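Long-range contacts in hypothetical protein (Bacteroides uniformis ATCC 8492, PDB 4QRL), which is of unknown function but folds as a lipocalin-like beta-barrel, a fold whose better-known members often bind small hydrophobic molecules: residues A42-K47 against D80-W85; K12-Q17 against S30-F35; G88-K93 against L104-T109. One frame throughout, in Å; residues are numbered along the deposited sequence. Where two conformers were deposited one is given.

Interaction 1: residues A42-K47 against D80-W85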
loop_
_atom_site.group_PDB
_atom_site.type_symbol
_atom_site.label_atom_id
_atom_site.label_comp_id
_atom_site.label_asym_id
_atom_site.label_seq_id
_atom_site.Cartn_x
_atom_site.Cartn_y
_atom_site.Cartn_z
ATOM N N ALA A 42 -4.779 -2.582 -4.978
ATOM C CA ALA A 42 -4.070 -1.306 -5.189
ATOM C C ALA A 42 -4.241 -0.883 -6.627
ATOM O O ALA A 42 -3.976 -1.667 -7.540
ATOM C CB ALA A 42 -2.597 -1.420 -4.833
ATOM N N ILE A 43 -4.764 0.321 -6.825
ATOM C CA ILE A 43 -4.937 0.899 -8.146
ATOM C C ILE A 43 -3.753 1.817 -8.360
ATOM O O ILE A 43 -3.493 2.690 -7.535
ATOM C CB ILE A 43 -6.291 1.652 -8.292
ATOM C CG1 ILE A 43 -7.507 0.710 -8.228
ATOM C CG2 ILE A 43 -6.308 2.513 -9.560
ATOM C CD1 ILE A 43 -8.878 1.439 -7.975
ATOM N N CYS A 44 -3.050 1.615 -9.466
ATOM C CA CYS A 44 -1.915 2.429 -9.841
ATOM C C CYS A 44 -2.182 3.076 -11.192
ATOM O O CYS A 44 -2.459 2.382 -12.173
ATOM C CB CYS A 44 -0.654 1.584 -9.854
ATOM S SG CYS A 44 -0.317 0.791 -8.270
ATOM N N LEU A 45 -2.112 4.411 -11.222
ATOM C CA LEU A 45 -2.365 5.223 -12.407
ATOM C C LEU A 45 -1.072 5.414 -13.170
ATOM O O LEU A 45 -0.127 6.031 -12.673
ATOM C CB LEU A 45 -3.006 6.576 -12.033
ATOM C CG LEU A 45 -4.300 6.505 -11.207
ATOM C CD1 LEU A 45 -4.727 7.897 -10.770
ATOM C CD2 LEU A 45 -5.432 5.832 -11.990
ATOM N N LEU A 46 -1.019 4.839 -14.376
ATOM C CA LEU A 46 0.172 4.907 -15.205
ATOM C C LEU A 46 0.266 6.266 -15.909
ATOM O O LEU A 46 -0.751 6.916 -16.196
ATOM C CB LEU A 46 0.167 3.750 -16.231
ATOM C CG LEU A 46 0.034 2.314 -15.686
ATOM C CD1 LEU A 46 -0.246 1.318 -16.804
ATOM C CD2 LEU A 46 1.265 1.883 -14.916
ATOM N N LYS A 47 1.500 6.667 -16.266
ATOM C CA LYS A 47 1.731 7.915 -17.011
ATOM C C LYS A 47 0.900 7.918 -18.301
ATOM O O LYS A 47 0.343 8.959 -18.668
ATOM C CB LYS A 47 3.235 8.095 -17.334
ATOM C CG LYS A 47 4.144 7.966 -16.111
ATOM C CD LYS A 47 5.591 8.391 -16.367
ATOM C CE LYS A 47 6.375 8.353 -15.074
ATOM N NZ LYS A 47 7.752 8.893 -15.222
ATOM N N ASP A 80 7.471 -4.361 -9.902
ATOM C CA ASP A 80 8.602 -3.690 -9.230
ATOM C C ASP A 80 8.527 -2.165 -9.210
ATOM O O ASP A 80 9.262 -1.521 -8.448
ATOM C CB ASP A 80 9.923 -4.105 -9.853
ATOM C CG ASP A 80 10.283 -5.560 -9.667
ATOM O OD1 ASP A 80 9.674 -6.220 -8.794
ATOM O OD2 ASP A 80 11.191 -6.035 -10.371
ATOM N N THR A 81 7.639 -1.586 -10.021
ATOM C CA THR A 81 7.441 -0.151 -10.044
ATOM C C THR A 81 6.703 0.277 -8.782
ATOM O O THR A 81 6.998 1.334 -8.209
ATOM C CB THR A 81 6.655 0.246 -11.313
ATOM O OG1 THR A 81 7.355 -0.243 -12.444
ATOM C CG2 THR A 81 6.448 1.738 -11.447
ATOM N N TYR A 82 5.735 -0.544 -8.353
ATOM C CA TYR A 82 4.854 -0.142 -7.261
ATOM C C TYR A 82 4.990 -0.950 -5.998
ATOM O O TYR A 82 4.587 -0.456 -4.940
ATOM C CB TYR A 82 3.409 -0.182 -7.748
ATOM C CG TYR A 82 3.152 0.786 -8.886
ATOM C CD1 TYR A 82 3.107 2.161 -8.661
ATOM C CD2 TYR A 82 2.978 0.331 -10.187
ATOM C CE1 TYR A 82 2.880 3.056 -9.702
ATOM C CE2 TYR A 82 2.763 1.218 -11.240
ATOM C CZ TYR A 82 2.701 2.578 -10.987
ATOM O OH TYR A 82 2.492 3.452 -12.009
ATOM N N PHE A 83 5.522 -2.180 -6.087
ATOM C CA PHE A 83 5.657 -3.057 -4.935
ATOM C C PHE A 83 7.053 -3.660 -4.883
ATOM O O PHE A 83 7.897 -3.150 -4.131
ATOM C CB PHE A 83 4.538 -4.126 -4.949
ATOM C CG PHE A 83 3.168 -3.514 -4.750
ATOM C CD1 PHE A 83 2.692 -3.234 -3.471
ATOM C CD2 PHE A 83 2.373 -3.169 -5.844
ATOM C CE1 PHE A 83 1.438 -2.639 -3.285
ATOM C CE2 PHE A 83 1.144 -2.540 -5.658
ATOM C CZ PHE A 83 0.687 -2.275 -4.382
ATOM N N GLY A 84 7.304 -4.712 -5.669
ATOM C CA GLY A 84 8.616 -5.355 -5.679
ATOM C C GLY A 84 8.899 -6.153 -4.419
ATOM O O GLY A 84 10.049 -6.466 -4.130
ATOM N N TRP A 85 7.839 -6.497 -3.648
ATOM C CA TRP A 85 8.001 -7.244 -2.401
ATOM C C TRP A 85 8.441 -8.662 -2.654
ATOM O O TRP A 85 7.892 -9.302 -3.556
ATOM C CB TRP A 85 6.697 -7.272 -1.587
ATOM C CG TRP A 85 6.114 -5.942 -1.228
ATOM C CD1 TRP A 85 6.767 -4.750 -1.101
ATOM C CD2 TRP A 85 4.751 -5.692 -0.865
ATOM N NE1 TRP A 85 5.880 -3.761 -0.750
ATOM C CE2 TRP A 85 4.640 -4.315 -0.566
ATOM C CE3 TRP A 85 3.601 -6.503 -0.777
ATOM C CZ2 TRP A 85 3.447 -3.737 -0.146
ATOM C CZ3 TRP A 85 2.415 -5.923 -0.355
ATOM C CH2 TRP A 85 2.341 -4.553 -0.065
#

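Interaction 2: residues K12-Q17 against S30-F35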
loop_
_atom_site.group_PDB
_atom_site.type_symbol
_atom_site.label_atom_id
_atom_site.label_comp_id
_atom_site.label_asym_id
_atom_site.label_seq_id
_atom_site.Cartn_x
_atom_site.Cartn_y
_atom_site.Cartn_z
ATOM N N LYS A 12 -10.897 3.085 0.683
ATOM C CA LYS A 12 -9.834 3.455 -0.232
ATOM C C LYS A 12 -8.981 4.542 0.362
ATOM O O LYS A 12 -9.488 5.454 1.018
ATOM C CB LYS A 12 -10.430 3.885 -1.586
ATOM C CG LYS A 12 -9.359 4.084 -2.671
ATOM C CD LYS A 12 -10.013 4.467 -4.005
ATOM C CE LYS A 12 -10.099 3.312 -4.961
ATOM N NZ LYS A 12 -11.061 2.277 -4.517
ATOM N N TRP A 13 -7.698 4.439 0.094
ATOM C CA TRP A 13 -6.676 5.296 0.641
ATOM C C TRP A 13 -5.731 5.788 -0.421
ATOM O O TRP A 13 -5.161 4.974 -1.165
ATOM C CB TRP A 13 -5.873 4.476 1.672
ATOM C CG TRP A 13 -6.634 4.085 2.891
ATOM C CD1 TRP A 13 -7.220 2.882 3.146
ATOM C CD2 TRP A 13 -6.740 4.852 4.095
ATOM N NE1 TRP A 13 -7.807 2.898 4.399
ATOM C CE2 TRP A 13 -7.525 4.103 5.004
ATOM C CE3 TRP A 13 -6.307 6.135 4.472
ATOM C CZ2 TRP A 13 -7.806 4.563 6.294
ATOM C CZ3 TRP A 13 -6.698 6.642 5.712
ATOM C CH2 TRP A 13 -7.441 5.863 6.603
ATOM N N GLN A 14 -5.547 7.101 -0.491
ATOM C CA GLN A 14 -4.575 7.653 -1.448
ATOM C C GLN A 14 -3.218 7.690 -0.790
ATOM O O GLN A 14 -3.082 8.319 0.250
ATOM C CB GLN A 14 -4.969 9.073 -1.885
ATOM C CG GLN A 14 -3.902 9.688 -2.826
ATOM C CD GLN A 14 -4.179 11.102 -3.233
ATOM O OE1 GLN A 14 -4.741 11.887 -2.479
ATOM N NE2 GLN A 14 -3.735 11.470 -4.433
ATOM N N LEU A 15 -2.208 7.051 -1.410
ATOM C CA LEU A 15 -0.843 7.108 -0.877
ATOM C C LEU A 15 -0.284 8.463 -1.315
ATOM O O LEU A 15 -0.067 8.705 -2.505
ATOM C CB LEU A 15 0.014 5.919 -1.367
ATOM C CG LEU A 15 1.232 5.508 -0.483
ATOM C CD1 LEU A 15 1.747 4.113 -0.876
ATOM C CD2 LEU A 15 2.382 6.504 -0.604
ATOM N N ARG A 16 -0.165 9.371 -0.363
ATOM C CA ARG A 16 0.261 10.749 -0.611
ATOM C C ARG A 16 1.743 10.938 -0.666
ATOM O O ARG A 16 2.228 11.865 -1.335
ATOM C CB ARG A 16 -0.252 11.658 0.542
ATOM C CG ARG A 16 -1.738 11.789 0.631
ATOM C CD ARG A 16 -2.068 12.689 1.800
ATOM N NE ARG A 16 -1.697 14.080 1.554
ATOM C CZ ARG A 16 -2.020 15.089 2.354
ATOM N NH1 ARG A 16 -2.723 14.871 3.461
ATOM N NH2 ARG A 16 -1.641 16.323 2.058
ATOM N N GLN A 17 2.457 10.212 0.190
ATOM C CA GLN A 17 3.880 10.459 0.321
ATOM C C GLN A 17 4.637 9.257 0.848
ATOM O O GLN A 17 4.080 8.454 1.588
ATOM C CB GLN A 17 4.050 11.627 1.343
ATOM C CG GLN A 17 5.443 12.210 1.456
ATOM C CD GLN A 17 5.524 13.172 2.613
ATOM O OE1 GLN A 17 5.109 12.873 3.723
ATOM N NE2 GLN A 17 6.032 14.358 2.361
ATOM N N SER A 30 -0.342 8.741 -7.599
ATOM C CA SER A 30 -0.862 7.751 -8.517
ATOM C C SER A 30 -1.195 6.409 -7.886
ATOM O O SER A 30 -1.494 5.487 -8.627
ATOM C CB SER A 30 0.195 7.531 -9.594
ATOM O OG SER A 30 1.452 7.238 -9.002
ATOM N N VAL A 31 -1.097 6.258 -6.555
ATOM C CA VAL A 31 -1.290 4.942 -5.930
ATOM C C VAL A 31 -2.404 5.013 -4.907
ATOM O O VAL A 31 -2.437 5.939 -4.089
ATOM C CB VAL A 31 0.010 4.411 -5.286
ATOM C CG1 VAL A 31 -0.216 3.045 -4.645
ATOM C CG2 VAL A 31 1.160 4.351 -6.306
ATOM N N PHE A 32 -3.301 4.024 -4.961
ATOM C CA PHE A 32 -4.483 3.962 -4.091
ATOM C C PHE A 32 -4.608 2.571 -3.536
ATOM O O PHE A 32 -4.605 1.609 -4.321
ATOM C CB PHE A 32 -5.757 4.337 -4.892
ATOM C CG PHE A 32 -5.708 5.740 -5.455
ATOM C CD1 PHE A 32 -4.973 6.021 -6.611
ATOM C CD2 PHE A 32 -6.279 6.800 -4.764
ATOM C CE1 PHE A 32 -4.871 7.331 -7.096
ATOM C CE2 PHE A 32 -6.185 8.112 -5.266
ATOM C CZ PHE A 32 -5.497 8.360 -6.428
ATOM N N TYR A 33 -4.650 2.435 -2.192
ATOM C CA TYR A 33 -4.802 1.102 -1.560
ATOM C C TYR A 33 -6.229 0.942 -1.107
ATOM O O TYR A 33 -6.837 1.898 -0.643
ATOM C CB TYR A 33 -3.877 0.919 -0.335
ATOM C CG TYR A 33 -2.413 0.619 -0.563
ATOM C CD1 TYR A 33 -1.812 0.853 -1.799
ATOM C CD2 TYR A 33 -1.595 0.210 0.490
ATOM C CE1 TYR A 33 -0.459 0.592 -2.003
ATOM C CE2 TYR A 33 -0.232 -0.002 0.306
ATOM C CZ TYR A 33 0.331 0.194 -0.939
ATOM O OH TYR A 33 1.672 -0.059 -1.128
ATOM N N ASN A 34 -6.762 -0.272 -1.188
ATOM C CA ASN A 34 -8.131 -0.509 -0.783
ATOM C C ASN A 34 -8.175 -1.739 0.100
ATOM O O ASN A 34 -7.520 -2.759 -0.200
ATOM C CB ASN A 34 -8.985 -0.692 -2.044
ATOM C CG ASN A 34 -10.446 -0.702 -1.779
ATOM O OD1 ASN A 34 -11.067 -1.755 -1.586
ATOM N ND2 ASN A 34 -11.016 0.478 -1.765
ATOM N N PHE A 35 -8.865 -1.610 1.233
ATOM C CA PHE A 35 -9.015 -2.676 2.223
ATOM C C PHE A 35 -10.491 -2.997 2.387
ATOM O O PHE A 35 -11.269 -2.122 2.776
ATOM C CB PHE A 35 -8.399 -2.251 3.579
ATOM C CG PHE A 35 -6.945 -1.841 3.514
ATOM C CD1 PHE A 35 -5.930 -2.783 3.654
ATOM C CD2 PHE A 35 -6.588 -0.498 3.379
ATOM C CE1 PHE A 35 -4.582 -2.399 3.586
ATOM C CE2 PHE A 35 -5.240 -0.119 3.271
ATOM C CZ PHE A 35 -4.244 -1.055 3.446
HETATM O O HOH W 1 -1.575 8.537 -4.669
#

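Interaction 3: residues G88-K93 against L104-T109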
loop_
_atom_site.group_PDB
_atom_site.type_symbol
_atom_site.label_atom_id
_atom_site.label_comp_id
_atom_site.label_asym_id
_atom_site.label_seq_id
_atom_site.Cartn_x
_atom_site.Cartn_y
_atom_site.Cartn_z
ATOM N N GLY A 88 5.733 -11.520 -2.874
ATOM C CA GLY A 88 4.507 -10.739 -2.874
ATOM C C GLY A 88 4.005 -10.412 -1.489
ATOM O O GLY A 88 2.834 -10.126 -1.329
ATOM N N LYS A 89 4.889 -10.412 -0.483
ATOM C CA LYS A 89 4.479 -10.199 0.911
ATOM C C LYS A 89 5.228 -9.078 1.600
ATOM O O LYS A 89 6.435 -8.939 1.415
ATOM C CB LYS A 89 4.732 -11.471 1.748
ATOM C CG LYS A 89 4.241 -12.794 1.204
ATOM C CD LYS A 89 4.594 -13.893 2.210
ATOM C CE LYS A 89 4.373 -15.280 1.670
ATOM N NZ LYS A 89 4.651 -16.330 2.688
ATOM N N CYS A 90 4.535 -8.352 2.480
ATOM C CA CYS A 90 5.144 -7.332 3.334
ATOM C C CYS A 90 4.311 -7.127 4.598
ATOM O O CYS A 90 3.100 -6.893 4.518
ATOM C CB CYS A 90 5.357 -6.009 2.602
ATOM S SG CYS A 90 6.268 -4.772 3.574
ATOM N N THR A 91 4.994 -7.143 5.751
ATOM C CA THR A 91 4.377 -6.855 7.033
ATOM C C THR A 91 4.783 -5.453 7.448
ATOM O O THR A 91 5.956 -5.162 7.631
ATOM C CB THR A 91 4.720 -7.893 8.091
ATOM O OG1 THR A 91 4.161 -9.132 7.659
ATOM C CG2 THR A 91 4.141 -7.501 9.487
ATOM N N PHE A 92 3.808 -4.604 7.601
ATOM C CA PHE A 92 4.002 -3.207 7.988
ATOM C C PHE A 92 3.604 -2.952 9.415
ATOM O O PHE A 92 2.672 -3.587 9.912
ATOM C CB PHE A 92 3.106 -2.299 7.105
ATOM C CG PHE A 92 3.434 -2.259 5.634
ATOM C CD1 PHE A 92 2.892 -3.190 4.757
ATOM C CD2 PHE A 92 4.273 -1.274 5.117
ATOM C CE1 PHE A 92 3.177 -3.131 3.385
ATOM C CE2 PHE A 92 4.530 -1.200 3.753
ATOM C CZ PHE A 92 4.004 -2.135 2.896
ATOM N N LYS A 93 4.262 -1.980 10.058
ATOM C CA LYS A 93 3.841 -1.459 11.347
ATOM C C LYS A 93 2.818 -0.371 11.066
ATOM O O LYS A 93 3.064 0.476 10.213
ATOM C CB LYS A 93 5.030 -0.902 12.160
ATOM C CG LYS A 93 4.595 -0.281 13.498
ATOM C CD LYS A 93 5.582 -0.529 14.627
ATOM C CE LYS A 93 5.347 0.403 15.785
ATOM N NZ LYS A 93 5.927 1.747 15.531
ATOM N N LEU A 104 1.912 3.682 7.486
ATOM C CA LEU A 104 2.518 2.363 7.469
ATOM C C LEU A 104 4.044 2.491 7.470
ATOM O O LEU A 104 4.583 3.400 6.849
ATOM C CB LEU A 104 2.044 1.556 6.241
ATOM C CG LEU A 104 0.541 1.261 6.134
ATOM C CD1 LEU A 104 0.243 0.427 4.894
ATOM C CD2 LEU A 104 -0.009 0.587 7.408
ATOM N N GLU A 105 4.724 1.607 8.196
ATOM C CA GLU A 105 6.180 1.631 8.276
ATOM C C GLU A 105 6.743 0.256 8.004
ATOM O O GLU A 105 6.263 -0.723 8.548
ATOM C CB GLU A 105 6.610 2.157 9.646
ATOM C CG GLU A 105 8.113 2.335 9.839
ATOM C CD GLU A 105 8.834 1.095 10.313
ATOM O OE1 GLU A 105 8.252 0.321 11.110
ATOM O OE2 GLU A 105 9.969 0.874 9.847
ATOM N N TYR A 106 7.815 0.196 7.193
ATOM C CA TYR A 106 8.565 -1.013 6.902
ATOM C C TYR A 106 10.041 -0.648 6.692
ATOM O O TYR A 106 10.363 0.113 5.770
ATOM C CB TYR A 106 8.014 -1.766 5.693
ATOM C CG TYR A 106 8.852 -2.991 5.369
ATOM C CD1 TYR A 106 8.788 -4.135 6.158
ATOM C CD2 TYR A 106 9.757 -2.982 4.309
ATOM C CE1 TYR A 106 9.594 -5.239 5.902
ATOM C CE2 TYR A 106 10.571 -4.081 4.044
ATOM C CZ TYR A 106 10.483 -5.210 4.841
ATOM O OH TYR A 106 11.275 -6.304 4.588
ATOM N N GLU A 107 10.920 -1.186 7.566
ATOM C CA GLU A 107 12.374 -0.996 7.557
ATOM C C GLU A 107 12.721 0.505 7.411
ATOM O O GLU A 107 13.459 0.877 6.511
ATOM C CB GLU A 107 13.029 -1.858 6.443
ATOM C CG GLU A 107 12.892 -3.347 6.703
ATOM C CD GLU A 107 13.657 -4.289 5.796
ATOM O OE1 GLU A 107 14.188 -3.842 4.756
ATOM O OE2 GLU A 107 13.732 -5.488 6.139
ATOM N N GLY A 108 12.129 1.343 8.273
ATOM C CA GLY A 108 12.364 2.791 8.314
ATOM C C GLY A 108 11.648 3.667 7.290
ATOM O O GLY A 108 11.667 4.900 7.424
ATOM N N THR A 109 11.035 3.060 6.247
ATOM C CA THR A 109 10.307 3.830 5.240
ATOM C C THR A 109 8.832 3.909 5.616
ATOM O O THR A 109 8.213 2.878 5.881
ATOM C CB THR A 109 10.489 3.258 3.851
ATOM O OG1 THR A 109 11.855 3.463 3.475
ATOM C CG2 THR A 109 9.554 3.937 2.800
#

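Interaction 1: residues A42-K47 against D80-W85
The Tyr-82 ring is sandwiched between two side chains: Cys-44 CB lies over the centre of one face, and Thr-81 CG2, from the same helix as the tyrosine, sits over the rim of the other. In this lipocalin-like barrel the contact sets the end of helix 79-82 and the loop after it against strand 39-45. Cys-44 CB stands 3.6 Å from the centroid of the Tyr-82 ring and 8° off its normal, a CH-pi contact. The same residue adds a sulfur-aromatic contact, its SG shifted toward the root of the ring and 3.5 Å from Tyr-82 CG. Leu-46 comes in at the edge, near the ring plane, with its CD2 3.5 Å from Tyr-82 OH, and the two side chains cross obliquely. Phe-83, the first residue to leave helical geometry, receives Ala-42 in the plane of its ring, Ala-42 CB reaching Phe-83 CZ at 3.4 Å. Trp-85 also presents CE2 to that ring's edge, while Phe-83 CD1 stands 3.4 Å above the indole plane of Trp-85, toward its rim. Tyr-82 and Phe-83 both carry CG anti to the carbonyl carbon (chi1 -62° and -66°), so each ring swings to the side of its own backbone N. No hydrogen bond crosses between the segments; dispersion and shape fit carry the contact. Tyr-82 also touches Val-31 and Phe-54 on the two strands flanking 39-45, and Phe-83 meets Phe-54 edge-to-face. An alanine in place of Tyr-82 would remove the ring under Cys-44 and beside Leu-46, and would probably loosen the helix from the strand. At the hydroxyl end of the ring, Tyr-82 OH comes to 3.7 Å from the backbone oxygen of Leu-45.

Interaction 2: residues K12-Q17 against S30-F35
From CB outward, Gln-14 runs alongside Phe-32, its neighbour in a non-hydrogen-bonded pair of the antiparallel hairpin that opens this eight-stranded lipocalin-like barrel. Gln-14 CB lies 3.7 Å from Phe-32 CE2, and CG keeps the same 3.7 Å to that atom. Farther out, CD still faces Phe-32 CE2 and Gln-14 NE2 arrives 4.1 Å from Phe-32 CZ. CG stands anti to the backbone N (chi1 177°) and the chain stays extended, so amide and ring point the same way with their planes only 12° apart. At the tip, OE1 leaves this pair and accepts a hydrogen bond from Arg-114 NE on strand 109-115, which fixes the rotation of the amide. Lys-12 and Asn-34 share this face of the sheet, the lysine bent at chi3 and chi4 so that it crosses the asparagine obliquely.

Trp-13, Leu-15, Val-31 and Tyr-33 occupy the other face, where they are buried. Trp-13 brings its CD1 to the edge of the Phe-35 ring, in that ring's plane and 3.4 Å from Phe-35 CD2; the two side chains cross at about a right angle. The indole NE1 is satisfied by Leu-9 O. Leu-15 runs beside Tyr-33 in the same direction, its CD1 coming to 4.2 Å from Tyr-33 CZ, near the phenol end.

Trp-13 and Tyr-33 form a hydrogen-bonded pair, Trp-13 N donating to Tyr-33 O at 2.8 Å. The return bond, from Tyr-33 N to Trp-13 O, reaches its acceptor in the carbonyl plane. Leu-15 N meets Val-31 O, also in the carbonyl plane. Beyond it a water bridges the strands: it accepts from Val-31 N at 3.0 Å and lies 2.6 Å from Leu-15 O, to which it probably donates.

Interaction 3: residues G88-K93 against L104-T109
Cys-90 SG lies over one face of each of two aromatic rings. It stands 3.8 Å from the centroid of the Tyr-106 ring and 20° off the normal, a sulfur-aromatic contact, and it is also 3.5 Å above the plane of Phe-92, toward the rim. SG is anti to the backbone N, which turns it toward the neighbouring strand. Phe-92 has Leu-104 CD1 over its other face, and Phe-92 CD2 touches Leu-104 CB at 3.8 Å; it crosses both Leu-104 and Tyr-106 at about a right angle. Glu-107 CG backs the far face of the Tyr-106 ring.

The backbone of a beta hairpin of the lipocalin-like barrel holds these groups in place. Lys-93 and Glu-105 form an antiparallel hydrogen-bonded pair: Lys-93 N donates to Glu-105 O at 2.8 Å, nearly straight at 165°, and Glu-105 N returns the bond to Lys-93 O. A type I' turn from Tyr-106 to Thr-109 follows, and Glu-105 OE2, from the residue before it, accepts the N-H of Gly-108 at 2.7 Å. On the other side, Thr-91 OG1 is bound to Ser-66 OG of strand 64-69.

With Lys-93 NZ 5.2 Å from Glu-105 OE1, the opposite charges may attract weakly without pairing, and the Gly-108 N-H, which bonds the carboxylate from within the turn, probably helps to hold it.

Interactions 1 and 2 meet directly, their centres about 11 Å apart, because strands 25-36 and 39-45 are neighbours in the barrel sheet. Ile-43 N lies 2.8 Å from Phe-32 O and Leu-45 N 2.9 Å from Ser-30 O, both probable hydrogen bonds, while Phe-83 CE1 packs 3.4 Å from Tyr-33 OH. Interaction 3 lies farther round the same sheet, about 16 Å from interaction 1 between centres. Trp-85 of interaction 1 nevertheless touches interaction 3, its CZ2 3.5 Å from Phe-92 CZ. Interactions 2 and 3 do not touch, their nearest atoms being about 5 Å apart. Through Phe-83 and Trp-85, the segment 80-85 thus connects with both hairpin contacts.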